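Local atomic coordinates of designed protein (Trypanosoma brucei, PDB entry 6IEV), a protein that is of unknown function but is a designed protein with a thioredoxin-like fold, probably made to study what keeps proteins stable at high temperature. Residues 21-25 against 72-76; 28-32 against 82-87. All blocks are in the same frame, centred on the assembly; numbering follows the deposited sequence.

The sheet and the helices packed on it are separate layers of one alpha/beta fold; here two parts of the chain each supply a strand and a helix. Strand 23-24 leads into helix 28-35, and strand 70-76 leads into helix 81-86; contact 1 pairs the strands and contact 2 the helices, with centres about 12 Å apart. The layers touch directly. Val75 CG2 of contact 1 meets Leu31 CD2 of contact 2 at 3.8 Å, Ile25 CG2 lies 3.9 Å from Leu31 CB, and His23 NE2 is 2.7 Å from Glu30 OE1, a probable hydrogen bond. Both contacts are structural packing, their centres about 7 Å and 12 Å from the chain centre.

Contact 1: residues 21-25 against 72-76; sequences SPHVI and TYSVD
A strand of two residues can still make a regular parallel pair, as 23-24 does with strand 70-76. Both backbones are extended, and their end-to-end directions differ by 35°. A cis peptide bond precedes Pro22. The bridges pair His23 with Tyr73 (CA to CA 4.8 Å) and Val24 with Ser74 (CA to CA 4.9 Å).

Three hydrogen bonds fix the register. His23 N donates to Thr72 O at 3.1 Å, Ser74 N to His23 O at 3.1 Å, and Ile25 N to Ser74 O at 2.9 Å, so His23 is bonded to the residues before and after its bridge partner, the parallel pattern. Tyr73 CA adds a CA-H...O contact to His23 O at 3.4 Å. This is the edge pairing of a thioredoxin-type sheet with strand order 1-3-2-4-5: 23-24 lies outermost within the chain, and Tyr73 and Val75 bond across their other side to strand 40-46.

Side-chain packing follows the faces. His23 and Tyr73 share one, with His23 CB 4.0 Å from Tyr73 CD1; Ile25 (chi1 and chi2 both m) makes apolar contacts, its CD1 3.9 Å from Tyr73 CD1 and its CB 3.8 Å from Val75 CG2. Helix 28-35 covers this side, where His23 NE2 bonds Glu30. On the face of Val24 and Ser74, Val24 CG2 lies 4.3 Å and Pro22 CB 4.2 Å from Ser74 CB.

Waters bridge both ends: one joins Ser21 OG (2.9 Å), which also hydrogen-bonds Lys19 O, to Thr72 N (3.0 Å), another Ile25 O (2.7 Å) to Asp76 N (2.8 Å).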
# COMPACT_ATOMS: atom_id res chain seq x y z
N SER A 21 -0.79 -10.51 12.17
CA SER A 21 -0.44 -9.17 12.57
C SER A 21 -1.68 -8.44 13.06
O SER A 21 -2.79 -8.75 12.62
CB SER A 21 0.18 -8.39 11.40
OG SER A 21 1.36 -9.02 10.93
N PRO A 22 -1.53 -7.53 14.04
CA PRO A 22 -0.32 -7.40 14.86
C PRO A 22 -0.10 -8.65 15.72
O PRO A 22 -1.08 -9.31 16.09
CB PRO A 22 -0.61 -6.20 15.75
CG PRO A 22 -2.10 -6.12 15.79
CD PRO A 22 -2.60 -6.62 14.47
N HIS A 23 1.15 -9.02 15.97
CA HIS A 23 1.42 -10.15 16.84
C HIS A 23 1.16 -9.75 18.30
O HIS A 23 1.67 -8.72 18.77
CB HIS A 23 2.85 -10.65 16.64
CG HIS A 23 3.27 -11.68 17.65
ND1 HIS A 23 2.60 -12.87 17.81
CD2 HIS A 23 4.26 -11.68 18.56
CE1 HIS A 23 3.15 -13.56 18.79
NE2 HIS A 23 4.17 -12.86 19.26
N VAL A 24 0.34 -10.51 19.01
CA VAL A 24 0.04 -10.17 20.40
C VAL A 24 1.19 -10.59 21.32
O VAL A 24 1.57 -11.77 21.37
CB VAL A 24 -1.29 -10.79 20.85
CG1 VAL A 24 -1.43 -10.70 22.37
CG2 VAL A 24 -2.44 -10.05 20.18
N ILE A 25 1.73 -9.63 22.07
CA ILE A 25 2.92 -9.82 22.91
C ILE A 25 2.51 -10.27 24.30
O ILE A 25 1.59 -9.71 24.91
CB ILE A 25 3.75 -8.53 22.97
CG1 ILE A 25 4.52 -8.36 21.67
CG2 ILE A 25 4.68 -8.55 24.19
CD1 ILE A 25 5.54 -9.46 21.40
N THR A 72 4.56 -5.43 13.26
CA THR A 72 3.61 -4.75 14.12
C THR A 72 3.30 -5.64 15.32
O THR A 72 3.18 -6.86 15.19
CB THR A 72 2.32 -4.39 13.35
OG1 THR A 72 1.65 -5.58 12.90
CG2 THR A 72 2.65 -3.50 12.13
N TYR A 73 3.14 -5.00 16.48
CA TYR A 73 2.94 -5.70 17.74
C TYR A 73 1.87 -4.99 18.55
O TYR A 73 1.66 -3.78 18.42
CB TYR A 73 4.24 -5.81 18.56
CG TYR A 73 5.37 -6.51 17.81
CD1 TYR A 73 5.46 -7.90 17.78
CD2 TYR A 73 6.33 -5.77 17.11
CE1 TYR A 73 6.48 -8.55 17.11
CE2 TYR A 73 7.35 -6.41 16.42
CZ TYR A 73 7.42 -7.80 16.42
OH TYR A 73 8.44 -8.44 15.76
N SER A 74 1.20 -5.77 19.40
CA SER A 74 0.14 -5.30 20.28
C SER A 74 0.47 -5.69 21.72
O SER A 74 0.75 -6.85 22.01
CB SER A 74 -1.19 -5.96 19.87
OG SER A 74 -2.27 -5.30 20.51
N VAL A 75 0.37 -4.73 22.64
CA VAL A 75 0.67 -5.01 24.04
C VAL A 75 -0.52 -4.55 24.88
O VAL A 75 -0.82 -3.36 24.94
CB VAL A 75 1.96 -4.32 24.49
CG1 VAL A 75 2.12 -4.48 26.03
CG2 VAL A 75 3.14 -4.89 23.72
N ASP A 76 -1.18 -5.49 25.54
CA ASP A 76 -2.27 -5.13 26.44
C ASP A 76 -1.67 -4.69 27.77
O ASP A 76 -1.21 -5.52 28.55
CB ASP A 76 -3.23 -6.31 26.60
CG ASP A 76 -4.26 -6.10 27.72
OD1 ASP A 76 -4.34 -5.01 28.34
OD2 ASP A 76 -4.98 -7.07 28.02
O HOH W 1 3.91 -7.73 11.51
O HOH W 2 -0.68 -8.21 24.90

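Contact 2: residues 28-32 against 82-87; sequences LEELR and EAREWY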
# COMPACT_ATOMS: atom_id res chain seq x y z
N LEU A 28 7.50 -8.68 28.59
CA LEU A 28 8.57 -7.75 28.26
C LEU A 28 9.74 -8.47 27.60
O LEU A 28 10.27 -7.99 26.59
CB LEU A 28 9.01 -7.01 29.53
CG LEU A 28 10.05 -5.92 29.34
CD1 LEU A 28 9.57 -4.90 28.31
CD2 LEU A 28 10.35 -5.25 30.64
N GLU A 29 10.07 -9.67 28.08
CA GLU A 29 11.18 -10.40 27.48
C GLU A 29 10.89 -10.74 26.02
O GLU A 29 11.77 -10.60 25.16
CB GLU A 29 11.45 -11.69 28.26
CG GLU A 29 12.61 -12.49 27.69
CD GLU A 29 13.90 -11.68 27.65
OE1 GLU A 29 14.12 -10.88 28.59
OE2 GLU A 29 14.68 -11.83 26.68
N GLU A 30 9.67 -11.16 25.70
CA GLU A 30 9.35 -11.39 24.30
C GLU A 30 9.43 -10.10 23.51
O GLU A 30 9.95 -10.08 22.39
CB GLU A 30 7.96 -12.01 24.16
CG GLU A 30 7.57 -12.25 22.70
CD GLU A 30 6.12 -12.70 22.55
OE1 GLU A 30 5.77 -13.19 21.46
OE2 GLU A 30 5.33 -12.56 23.50
N LEU A 31 8.93 -9.00 24.08
CA LEU A 31 8.91 -7.73 23.35
C LEU A 31 10.32 -7.22 23.08
O LEU A 31 10.59 -6.68 22.00
CB LEU A 31 8.09 -6.70 24.13
CG LEU A 31 7.97 -5.29 23.54
CD1 LEU A 31 7.65 -5.35 22.05
CD2 LEU A 31 6.90 -4.52 24.27
N ARG A 32 11.23 -7.35 24.05
CA ARG A 32 12.59 -6.86 23.84
C ARG A 32 13.35 -7.68 22.81
O ARG A 32 14.11 -7.11 22.01
CB ARG A 32 13.35 -6.86 25.17
CG ARG A 32 12.85 -5.83 26.16
CD ARG A 32 13.69 -5.82 27.42
NE ARG A 32 15.05 -5.35 27.21
CZ ARG A 32 15.98 -5.29 28.16
NH1 ARG A 32 15.70 -5.69 29.40
NH2 ARG A 32 17.20 -4.84 27.87
N GLU A 82 4.87 -4.44 33.31
CA GLU A 82 6.30 -4.26 33.11
C GLU A 82 6.61 -3.67 31.72
O GLU A 82 7.51 -2.83 31.58
CB GLU A 82 6.93 -5.61 33.44
CG GLU A 82 6.16 -5.90 34.75
CD GLU A 82 5.89 -7.39 34.98
OE1 GLU A 82 4.97 -7.87 34.30
OE2 GLU A 82 6.38 -7.95 35.97
N ALA A 83 5.89 -4.09 30.68
CA ALA A 83 6.12 -3.48 29.37
C ALA A 83 5.64 -2.03 29.34
O ALA A 83 6.30 -1.16 28.78
CB ALA A 83 5.44 -4.28 28.25
N ARG A 84 4.50 -1.75 29.98
CA ARG A 84 4.03 -0.37 30.10
C ARG A 84 5.07 0.51 30.79
O ARG A 84 5.33 1.64 30.36
CB ARG A 84 2.71 -0.30 30.86
CG ARG A 84 1.99 1.04 30.67
CD ARG A 84 1.16 1.41 31.86
NE ARG A 84 1.99 1.50 33.07
CZ ARG A 84 2.78 2.52 33.36
NH1 ARG A 84 2.86 3.56 32.53
NH2 ARG A 84 3.49 2.52 34.48
N GLU A 85 5.64 0.03 31.90
CA GLU A 85 6.64 0.81 32.62
C GLU A 85 7.91 0.99 31.79
O GLU A 85 8.45 2.10 31.71
CB GLU A 85 6.97 0.12 33.96
CG GLU A 85 5.90 0.27 35.05
CD GLU A 85 6.08 -0.73 36.21
OE1 GLU A 85 7.17 -1.34 36.32
OE2 GLU A 85 5.14 -0.91 37.01
N TRP A 86 8.37 -0.09 31.15
CA TRP A 86 9.66 -0.07 30.46
C TRP A 86 9.69 0.97 29.35
O TRP A 86 10.71 1.62 29.12
CB TRP A 86 9.96 -1.45 29.88
CG TRP A 86 11.29 -1.51 29.20
CD1 TRP A 86 11.59 -1.14 27.91
CD2 TRP A 86 12.51 -1.95 29.78
NE1 TRP A 86 12.92 -1.34 27.66
CE2 TRP A 86 13.51 -1.83 28.79
CE3 TRP A 86 12.86 -2.44 31.04
CZ2 TRP A 86 14.83 -2.20 29.03
CZ3 TRP A 86 14.16 -2.80 31.27
CH2 TRP A 86 15.14 -2.68 30.27
N TYR A 87 8.60 1.08 28.60
CA TYR A 87 8.50 2.03 27.50
C TYR A 87 7.89 3.35 27.92
O TYR A 87 7.59 4.18 27.05
CB TYR A 87 7.71 1.40 26.35
CG TYR A 87 8.53 0.40 25.59
CD1 TYR A 87 8.68 -0.90 26.04
CD2 TYR A 87 9.19 0.77 24.42
CE1 TYR A 87 9.45 -1.82 25.35
CE2 TYR A 87 9.95 -0.14 23.71
CZ TYR A 87 10.08 -1.43 24.19
OH TYR A 87 10.85 -2.35 23.50
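Where two helices pass at 50° with their axes 10.1 Å apart, side chains fill the space between them; here a large residue, Leu28, sits against a small one, Ala83. Leu28 is the principal bump. Its CB points toward helix 82-86, and the t, p rotamer drives both methyls into a hollow bounded by Glu82, Ala83, Trp86 and Tyr87. CD1 reaches Ala83 CA at 3.9 Å and lies 4.3 Å from Tyr87 CE1, near the plane of that ring. Leu28 CD2 rests 3.8 Å from Glu82 O, and Leu28 CD2 is likewise 3.8 Å from Trp86 CE3. Ala83 makes the hollow possible, since its single methyl lets the backbones close to 5.0 Å between Leu28 CA and Ala83 CA.

One turn along, Leu31 enters the same groove more deeply in the protein. Its CD2 touches Ala83 CB at 4.2 Å and Tyr87 CE1 at 3.9 Å, while Leu31 and Ala83 both rest on Val75 of strand 70-76. Helices 28-35 and 81-86 thus lie side by side over one face of the sheet, as the first and third helices of a thioredoxin fold do, and Tyr87, just past the helix end, extends its ring toward Leu28 and Leu31 and hydrogen-bonds Glu98 through OH.

At the solvent side the fit is flat instead of bump into hollow: Arg32 lies along the indole of Trp86. Arg32 CD lies over one face of the ring, and NH1 comes within 3.2 Å of Trp86 CH2, which sits over one face of the guanidinium. Glu82, by contrast, turns its carboxylate away from helix 28-32.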